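Local coordinates for peptidoglycan glycosyltransferase (Eggerthella lenta, PDB 4MNR), which is a penicillin-binding protein with a transpeptidase-type domain of the fold shared with the serine beta-lactamases, at residues N114-R128 with K442-Q454. Residues are numbered along the deposited sequence; the frame is centred on the assembly and turned at random.
Sequences NSKIQQAAQDALAGR and KAQNVLKTALEVQ
Ala120 CB sits 3.6 Å from both CB and OG1 of Thr449, and the small side chains are consistent with the 8.8 Å between the axes of helices 115-125 and 442-453, which run antiparallel (170°). Thr449 CG2, anti to its own backbone N (chi1 -65° places OG1 beside that N), lies alongside Lys116 O, while OG1 donates to Asn445 O, which Thr449 N meets from the other face of the carbonyl. One turn along, Val446 CG2 packs against Ala124 CB (3.7 Å) and Ala120 O together. Lys442, bent at chi2 (-56°), lays its CG, CD and CE over Ala124 O. At the opposite end Ile117 CD1 rests on Ala450 CB at 4.0 Å, and Val453 CG2 lies between Ile117 CG1 and Lys116 CE. A water links Glu452 OE1 to Lys116 NZ, the latter bond weak at 3.4 Å. Val453 CG1 meets the amide of Asn114, whose OD1 caps helix 115-125 by accepting Ile117 N in the carbonyl plane (2.9 Å). Beneath, Ile117 and Val446 both touch Val134 of the five-stranded antiparallel sheet; this pairing of an early and the C-terminal helix of the transpeptidase domain on one sheet face is characteristic of the penicillin-binding protein/serine beta-lactamase fold.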
loop_
_atom_site.group_PDB
_atom_site.type_symbol
_atom_site.label_atom_id
_atom_site.label_comp_id
_atom_site.label_asym_id
_atom_site.label_seq_id
_atom_site.Cartn_x
_atom_site.Cartn_y
_atom_site.Cartn_z
ATOM N N ASN A 114 -15.898 -1.530 -1.022
ATOM C CA ASN A 114 -16.852 -2.303 -1.807
ATOM C C ASN A 114 -16.704 -3.775 -1.429
ATOM O O ASN A 114 -15.591 -4.295 -1.413
ATOM C CB ASN A 114 -16.613 -2.115 -3.306
ATOM C CG ASN A 114 -17.494 -3.042 -4.150
ATOM O OD1 ASN A 114 -17.103 -4.172 -4.456
ATOM N ND2 ASN A 114 -18.706 -2.584 -4.485
ATOM N N SER A 115 -17.801 -4.442 -1.085
ATOM C CA SER A 115 -17.671 -5.802 -0.570
ATOM C C SER A 115 -17.065 -6.795 -1.567
ATOM O O SER A 115 -16.349 -7.705 -1.159
ATOM C CB SER A 115 -19.011 -6.319 -0.029
ATOM O OG SER A 115 -19.949 -6.491 -1.078
ATOM N N LYS A 116 -17.317 -6.602 -2.860
ATOM C CA LYS A 116 -16.806 -7.534 -3.866
ATOM C C LYS A 116 -15.316 -7.328 -4.124
ATOM O O LYS A 116 -14.564 -8.298 -4.287
ATOM C CB LYS A 116 -17.592 -7.427 -5.179
ATOM C CG LYS A 116 -19.050 -7.850 -5.053
ATOM C CD LYS A 116 -19.822 -7.543 -6.336
ATOM C CE LYS A 116 -19.206 -8.229 -7.548
ATOM N NZ LYS A 116 -19.944 -7.913 -8.814
ATOM N N ILE A 117 -14.888 -6.067 -4.159
ATOM C CA ILE A 117 -13.467 -5.773 -4.320
ATOM C C ILE A 117 -12.722 -6.212 -3.061
ATOM O O ILE A 117 -11.637 -6.781 -3.131
ATOM C CB ILE A 117 -13.231 -4.276 -4.626
ATOM C CG1 ILE A 117 -13.996 -3.886 -5.888
ATOM C CG2 ILE A 117 -11.752 -3.997 -4.840
ATOM C CD1 ILE A 117 -13.876 -2.410 -6.250
ATOM N N GLN A 118 -13.330 -5.974 -1.903
ATOM C CA GLN A 118 -12.742 -6.412 -0.641
ATOM C C GLN A 118 -12.549 -7.933 -0.632
ATOM O O GLN A 118 -11.497 -8.424 -0.253
ATOM C CB GLN A 118 -13.632 -5.991 0.531
ATOM C CG GLN A 118 -13.101 -6.444 1.893
ATOM C CD GLN A 118 -11.860 -5.695 2.331
ATOM O OE1 GLN A 118 -11.667 -4.534 1.978
ATOM N NE2 GLN A 118 -11.026 -6.356 3.132
ATOM N N GLN A 119 -13.547 -8.672 -1.105
ATOM C CA GLN A 119 -13.447 -10.129 -1.125
ATOM C C GLN A 119 -12.342 -10.571 -2.090
ATOM O O GLN A 119 -11.609 -11.528 -1.809
ATOM C CB GLN A 119 -14.787 -10.780 -1.508
ATOM C CG GLN A 119 -14.773 -12.288 -1.373
ATOM C CD GLN A 119 -14.510 -12.720 0.048
ATOM O OE1 GLN A 119 -15.244 -12.338 0.962
ATOM N NE2 GLN A 119 -13.453 -13.508 0.252
ATOM N N ALA A 120 -12.221 -9.881 -3.225
ATOM C CA ALA A 120 -11.175 -10.233 -4.184
ATOM C C ALA A 120 -9.795 -10.011 -3.576
ATOM O O ALA A 120 -8.890 -10.823 -3.772
ATOM C CB ALA A 120 -11.319 -9.427 -5.480
ATOM N N ALA A 121 -9.642 -8.913 -2.842
ATOM C CA ALA A 121 -8.361 -8.636 -2.178
ATOM C C ALA A 121 -8.032 -9.721 -1.157
ATOM O O ALA A 121 -6.891 -10.184 -1.057
ATOM C CB ALA A 121 -8.401 -7.270 -1.518
ATOM N N GLN A 122 -9.042 -10.146 -0.407
ATOM C CA GLN A 122 -8.838 -11.197 0.582
ATOM C C GLN A 122 -8.549 -12.545 -0.075
ATOM O O GLN A 122 -7.711 -13.308 0.408
ATOM C CB GLN A 122 -10.047 -11.287 1.522
ATOM C CG GLN A 122 -10.240 -10.015 2.312
ATOM C CD GLN A 122 -11.402 -10.083 3.294
ATOM O OE1 GLN A 122 -11.881 -9.048 3.765
ATOM N NE2 GLN A 122 -11.827 -11.295 3.644
ATOM N N ASP A 123 -9.219 -12.829 -1.188
ATOM C CA ASP A 123 -8.982 -14.080 -1.904
ATOM C C ASP A 123 -7.552 -14.151 -2.451
ATOM O O ASP A 123 -6.954 -15.234 -2.506
ATOM C CB ASP A 123 -9.980 -14.260 -3.051
ATOM C CG ASP A 123 -11.401 -14.544 -2.569
ATOM O OD1 ASP A 123 -11.605 -14.881 -1.380
ATOM O OD2 ASP A 123 -12.327 -14.443 -3.401
ATOM N N ALA A 124 -7.021 -13.001 -2.861
ATOM C CA ALA A 124 -5.661 -12.906 -3.386
ATOM C C ALA A 124 -4.656 -13.286 -2.307
ATOM O O ALA A 124 -3.626 -13.898 -2.600
ATOM C CB ALA A 124 -5.381 -11.505 -3.897
ATOM N N LEU A 125 -4.981 -12.959 -1.057
ATOM C CA LEU A 125 -4.084 -13.202 0.070
ATOM C C LEU A 125 -4.345 -14.517 0.797
ATOM O O LEU A 125 -3.619 -14.852 1.730
ATOM C CB LEU A 125 -4.244 -12.082 1.104
ATOM C CG LEU A 125 -3.961 -10.661 0.618
ATOM C CD1 LEU A 125 -4.360 -9.656 1.691
ATOM C CD2 LEU A 125 -2.505 -10.549 0.276
ATOM N N ALA A 126 -5.379 -15.249 0.397
ATOM C CA ALA A 126 -5.794 -16.431 1.153
ATOM C C ALA A 126 -4.670 -17.465 1.299
ATOM O O ALA A 126 -4.078 -17.892 0.312
ATOM C CB ALA A 126 -7.030 -17.063 0.518
ATOM N N GLY A 127 -4.367 -17.845 2.536
ATOM C CA GLY A 127 -3.326 -18.829 2.791
ATOM C C GLY A 127 -1.926 -18.234 2.795
ATOM O O GLY A 127 -0.938 -18.962 2.941
ATOM N N ARG A 128 -1.850 -16.912 2.656
ATOM C CA ARG A 128 -0.572 -16.218 2.625
ATOM C C ARG A 128 -0.474 -15.239 3.783
ATOM O O ARG A 128 -1.427 -15.040 4.533
ATOM C CB ARG A 128 -0.458 -15.397 1.343
ATOM C CG ARG A 128 -0.888 -16.118 0.087
ATOM C CD ARG A 128 0.320 -16.534 -0.686
ATOM N NE ARG A 128 0.004 -17.225 -1.930
ATOM C CZ ARG A 128 0.939 -17.668 -2.758
ATOM N NH1 ARG A 128 2.211 -17.469 -2.457
ATOM N NH2 ARG A 128 0.609 -18.302 -3.876
ATOM N N LYS A 442 -1.331 -12.169 -8.467
ATOM C CA LYS A 442 -2.499 -11.982 -7.614
ATOM C C LYS A 442 -3.164 -10.622 -7.831
ATOM O O LYS A 442 -4.386 -10.513 -7.755
ATOM C CB LYS A 442 -2.135 -12.159 -6.142
ATOM C CG LYS A 442 -1.723 -13.578 -5.790
ATOM C CD LYS A 442 -2.791 -14.585 -6.152
ATOM C CE LYS A 442 -2.463 -15.950 -5.583
ATOM N NZ LYS A 442 -3.452 -16.962 -6.037
ATOM N N ALA A 443 -2.363 -9.591 -8.091
ATOM C CA ALA A 443 -2.897 -8.264 -8.364
ATOM C C ALA A 443 -3.810 -8.300 -9.580
ATOM O O ALA A 443 -4.775 -7.542 -9.645
ATOM C CB ALA A 443 -1.776 -7.273 -8.599
ATOM N N GLN A 444 -3.498 -9.164 -10.546
ATOM C CA GLN A 444 -4.289 -9.224 -11.772
ATOM C C GLN A 444 -5.754 -9.495 -11.445
ATOM O O GLN A 444 -6.656 -8.843 -11.988
ATOM C CB GLN A 444 -3.752 -10.301 -12.723
ATOM C CG GLN A 444 -4.242 -10.169 -14.168
ATOM C CD GLN A 444 -5.484 -10.985 -14.464
ATOM O OE1 GLN A 444 -6.063 -11.614 -13.579
ATOM N NE2 GLN A 444 -5.897 -10.983 -15.731
ATOM N N ASN A 445 -5.974 -10.472 -10.563
ATOM C CA ASN A 445 -7.318 -10.879 -10.166
ATOM C C ASN A 445 -8.062 -9.753 -9.446
ATOM O O ASN A 445 -9.253 -9.543 -9.662
ATOM C CB ASN A 445 -7.239 -12.116 -9.260
ATOM C CG ASN A 445 -6.437 -13.258 -9.882
ATOM O OD1 ASN A 445 -6.247 -13.312 -11.097
ATOM N ND2 ASN A 445 -5.975 -14.187 -9.043
ATOM N N VAL A 446 -7.351 -9.024 -8.593
ATOM C CA VAL A 446 -7.963 -7.938 -7.827
ATOM C C VAL A 446 -8.354 -6.784 -8.758
ATOM O O VAL A 446 -9.470 -6.253 -8.685
ATOM C CB VAL A 446 -7.016 -7.441 -6.717
ATOM C CG1 VAL A 446 -7.665 -6.288 -5.946
ATOM C CG2 VAL A 446 -6.677 -8.584 -5.758
ATOM N N LEU A 447 -7.442 -6.418 -9.654
ATOM C CA LEU A 447 -7.723 -5.384 -10.648
ATOM C C LEU A 447 -8.901 -5.767 -11.548
ATOM O O LEU A 447 -9.763 -4.932 -11.835
ATOM C CB LEU A 447 -6.497 -5.139 -11.522
ATOM C CG LEU A 447 -5.398 -4.229 -10.981
ATOM C CD1 LEU A 447 -4.166 -4.376 -11.845
ATOM C CD2 LEU A 447 -5.881 -2.783 -10.966
ATOM N N LYS A 448 -8.941 -7.023 -12.000
ATOM C CA LYS A 448 -10.020 -7.492 -12.871
ATOM C C LYS A 448 -11.349 -7.362 -12.139
ATOM O O LYS A 448 -12.323 -6.882 -12.701
ATOM C CB LYS A 448 -9.796 -8.942 -13.315
ATOM C CG LYS A 448 -10.772 -9.434 -14.367
ATOM C CD LYS A 448 -10.501 -10.895 -14.734
ATOM C CE LYS A 448 -11.583 -11.454 -15.649
ATOM N NZ LYS A 448 -11.586 -10.799 -16.984
ATOM N N THR A 449 -11.378 -7.761 -10.869
ATOM C CA THR A 449 -12.612 -7.660 -10.098
ATOM C C THR A 449 -13.039 -6.212 -9.939
ATOM O O THR A 449 -14.217 -5.893 -10.120
ATOM C CB THR A 449 -12.481 -8.329 -8.716
ATOM O OG1 THR A 449 -12.289 -9.737 -8.905
ATOM C CG2 THR A 449 -13.754 -8.120 -7.905
ATOM N N ALA A 450 -12.092 -5.341 -9.611
ATOM C CA ALA A 450 -12.403 -3.914 -9.515
ATOM C C ALA A 450 -12.983 -3.374 -10.831
ATOM O O ALA A 450 -13.971 -2.641 -10.817
ATOM C CB ALA A 450 -11.178 -3.116 -9.095
ATOM N N LEU A 451 -12.390 -3.747 -11.965
ATOM C CA LEU A 451 -12.888 -3.264 -13.261
ATOM C C LEU A 451 -14.269 -3.821 -13.583
ATOM O O LEU A 451 -15.104 -3.138 -14.172
ATOM C CB LEU A 451 -11.900 -3.596 -14.385
ATOM C CG LEU A 451 -10.569 -2.869 -14.206
ATOM C CD1 LEU A 451 -9.496 -3.526 -15.053
ATOM C CD2 LEU A 451 -10.716 -1.407 -14.590
ATOM N N GLU A 452 -14.516 -5.069 -13.193
ATOM C CA GLU A 452 -15.848 -5.652 -13.378
ATOM C C GLU A 452 -16.913 -4.915 -12.555
ATOM O O GLU A 452 -18.012 -4.619 -13.058
ATOM C CB GLU A 452 -15.825 -7.134 -13.005
ATOM C CG GLU A 452 -15.070 -8.013 -13.987
ATOM C CD GLU A 452 -14.820 -9.414 -13.448
ATOM O OE1 GLU A 452 -15.117 -9.669 -12.257
ATOM O OE2 GLU A 452 -14.326 -10.260 -14.221
ATOM N N VAL A 453 -16.586 -4.643 -11.290
ATOM C CA VAL A 453 -17.499 -3.966 -10.371
ATOM C C VAL A 453 -17.832 -2.575 -10.894
ATOM O O VAL A 453 -18.993 -2.140 -10.856
ATOM C CB VAL A 453 -16.880 -3.879 -8.962
ATOM C CG1 VAL A 453 -17.619 -2.859 -8.105
ATOM C CG2 VAL A 453 -16.880 -5.254 -8.318
ATOM N N GLN A 454 -16.815 -1.909 -11.433
ATOM C CA GLN A 454 -16.966 -0.563 -11.980
ATOM C C GLN A 454 -17.632 -0.547 -13.362
ATOM O O GLN A 454 -17.952 0.516 -13.892
ATOM C CB GLN A 454 -15.606 0.152 -12.017
ATOM C CG GLN A 454 -14.995 0.427 -10.634
ATOM C CD GLN A 454 -13.609 1.049 -10.715
ATOM O OE1 GLN A 454 -12.982 1.045 -11.773
ATOM N NE2 GLN A 454 -13.122 1.582 -9.591
HETATM O O HOH W 1 -16.974 -8.960 -10.056
#